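Local coordinates for protein alpha-L-rhamnosidase (Streptomyces avermitilis, PDB 3W5M) that releases terminal non-reducing L-rhamnose from alpha-L-rhamnosides such as naringin, rutin and hesperidin and from the arabinogalactan-protein gum arabic, at residues 873-878 with 951-956. Sequence-based numbering, arbitrary orientation.
Sequences LLHQRT and GEVTSA
The imidazole of His875 carries Glu952 over one face: CG of the glutamate sits 3.6 Å from the ring centroid and only 5° off the normal, a CH-pi contact. Beyond CG the chain runs on, extended, across that face and back toward the root of the histidine, so the glutamate and histidine chains lie side by side, pointing contrary ways. The carboxylate ends up stacked on the ring with the planes 24° apart, and OE2 of Glu952 lies 3.7 Å from CG of His875. At the ring edge, close to its plane, are CA of Gly951, 3.6 Å from CD2 of His875, and the CG2 methyl of Val953, 4.0 Å from NE2 of His875. NE2 of His875 lies 3.0 Å from the backbone N of Glu952. The glycine makes its close approach with a positive phi of 43°, its bare CA set against the imidazole.

His875 lies on helix 867-875 in the (alpha/alpha)6-barrel of this family 78 glycosidase, whereas 951-956 leads into strand 955-962 of the C-terminal beta-sandwich, so the contact joins two domains well away from the rhamnose-binding and calcium sites. Leu609 of helix 607-622 touches both His875 and Val953, and Trp971 of the neighbouring strand 965-974 touches Val953. In the following residues, the CA-CB bond of Gln876 points away from 951-956, and its OE1 accepts the backbone N-H of Thr878, with N of Thr878 3.3 Å from OE1 of Gln876 and above the carbonyl plane, while NE2 of Gln876 bonds to the carbonyl oxygen of Trp845.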
loop_
_atom_site.group_PDB
_atom_site.type_symbol
_atom_site.label_atom_id
_atom_site.label_comp_id
_atom_site.label_asym_id
_atom_site.label_seq_id
_atom_site.Cartn_x
_atom_site.Cartn_y
_atom_site.Cartn_z
ATOM N N LEU A 873 -26.352 15.880 6.914
ATOM C CA LEU A 873 -25.638 14.614 6.830
ATOM C C LEU A 873 -24.226 14.708 7.384
ATOM O O LEU A 873 -23.779 13.806 8.097
ATOM C CB LEU A 873 -25.598 14.103 5.393
ATOM C CG LEU A 873 -26.958 13.776 4.796
ATOM C CD1 LEU A 873 -26.752 13.215 3.416
ATOM C CD2 LEU A 873 -27.695 12.780 5.680
ATOM N N LEU A 874 -23.536 15.800 7.070
ATOM C CA LEU A 874 -22.143 15.959 7.478
ATOM C C LEU A 874 -21.993 16.013 9.002
ATOM O O LEU A 874 -21.090 15.380 9.560
ATOM C CB LEU A 874 -21.485 17.186 6.816
ATOM C CG LEU A 874 -19.980 17.309 7.086
ATOM C CD1 LEU A 874 -19.194 16.297 6.263
ATOM C CD2 LEU A 874 -19.496 18.729 6.803
ATOM N N HIS A 875 -22.884 16.758 9.662
ATOM C CA HIS A 875 -22.802 16.991 11.112
ATOM C C HIS A 875 -23.526 15.928 11.935
ATOM O O HIS A 875 -23.464 15.952 13.171
ATOM C CB HIS A 875 -23.380 18.360 11.468
ATOM C CG HIS A 875 -22.522 19.504 11.048
ATOM N ND1 HIS A 875 -21.205 19.625 11.435
ATOM C CD2 HIS A 875 -22.795 20.585 10.285
ATOM C CE1 HIS A 875 -20.699 20.730 10.916
ATOM N NE2 HIS A 875 -21.648 21.334 10.223
ATOM N N GLN A 876 -24.205 15.020 11.245
ATOM C CA GLN A 876 -24.940 13.921 11.870
ATOM C C GLN A 876 -24.020 13.086 12.774
ATOM O O GLN A 876 -22.911 12.720 12.366
ATOM C CB GLN A 876 -25.553 13.058 10.773
ATOM C CG GLN A 876 -26.387 11.867 11.216
ATOM C CD GLN A 876 -27.594 12.241 12.076
ATOM O OE1 GLN A 876 -27.469 12.435 13.294
ATOM N NE2 GLN A 876 -28.773 12.318 11.452
ATOM N N ARG A 877 -24.464 12.799 13.998
ATOM C CA ARG A 877 -23.644 12.031 14.962
ATOM C C ARG A 877 -24.181 10.615 15.218
ATOM O O ARG A 877 -23.467 9.729 15.713
ATOM C CB ARG A 877 -23.483 12.802 16.270
ATOM C CG ARG A 877 -22.576 14.028 16.169
ATOM C CD ARG A 877 -22.524 14.786 17.488
ATOM N NE ARG A 877 -22.121 13.913 18.587
ATOM C CZ ARG A 877 -22.234 14.209 19.875
ATOM N NH1 ARG A 877 -22.742 15.376 20.255
ATOM N NH2 ARG A 877 -21.846 13.328 20.789
ATOM N N THR A 878 -25.441 10.377 14.886
ATOM C CA THR A 878 -26.025 9.072 15.155
ATOM C C THR A 878 -25.835 8.179 13.948
ATOM O O THR A 878 -25.588 8.673 12.856
ATOM C CB THR A 878 -27.525 9.179 15.544
ATOM O OG1 THR A 878 -28.223 9.870 14.503
ATOM C CG2 THR A 878 -27.681 9.948 16.856
ATOM N N GLY A 951 -24.443 24.535 8.210
ATOM C CA GLY A 951 -24.300 23.723 9.427
ATOM C C GLY A 951 -23.733 24.533 10.575
ATOM O O GLY A 951 -24.189 25.642 10.841
ATOM N N GLU A 952 -22.688 24.017 11.217
ATOM C CA GLU A 952 -22.131 24.648 12.398
ATOM C C GLU A 952 -20.854 25.368 12.052
ATOM O O GLU A 952 -20.138 25.828 12.950
ATOM C CB GLU A 952 -21.825 23.607 13.487
ATOM C CG GLU A 952 -22.786 22.431 13.566
ATOM C CD GLU A 952 -22.367 21.370 14.588
ATOM O OE1 GLU A 952 -21.421 21.604 15.379
ATOM O OE2 GLU A 952 -22.991 20.290 14.590
ATOM N N VAL A 953 -20.543 25.455 10.756
ATOM C CA VAL A 953 -19.270 26.045 10.349
ATOM C C VAL A 953 -19.405 27.560 10.193
ATOM O O VAL A 953 -20.149 28.027 9.349
ATOM C CB VAL A 953 -18.713 25.443 9.026
ATOM C CG1 VAL A 953 -17.258 25.869 8.849
ATOM C CG2 VAL A 953 -18.846 23.925 8.992
ATOM N N THR A 954 -18.674 28.319 10.987
ATOM C CA THR A 954 -18.701 29.771 10.834
ATOM C C THR A 954 -17.318 30.314 10.505
ATOM O O THR A 954 -17.092 31.532 10.444
ATOM C CB THR A 954 -19.245 30.452 12.103
ATOM O OG1 THR A 954 -18.406 30.130 13.226
ATOM C CG2 THR A 954 -20.694 30.011 12.367
ATOM N N SER A 955 -16.380 29.400 10.268
ATOM C CA SER A 955 -14.984 29.759 10.293
ATOM C C SER A 955 -14.239 28.605 9.651
ATOM O O SER A 955 -14.462 27.466 10.030
ATOM C CB SER A 955 -14.565 29.874 11.759
ATOM O OG SER A 955 -13.423 30.685 11.908
ATOM N N ALA A 956 -13.395 28.894 8.659
ATOM C CA ALA A 956 -12.536 27.872 8.036
ATOM C C ALA A 956 -11.276 28.479 7.445
ATOM O O ALA A 956 -11.259 29.641 7.010
ATOM C CB ALA A 956 -13.289 27.078 6.970
#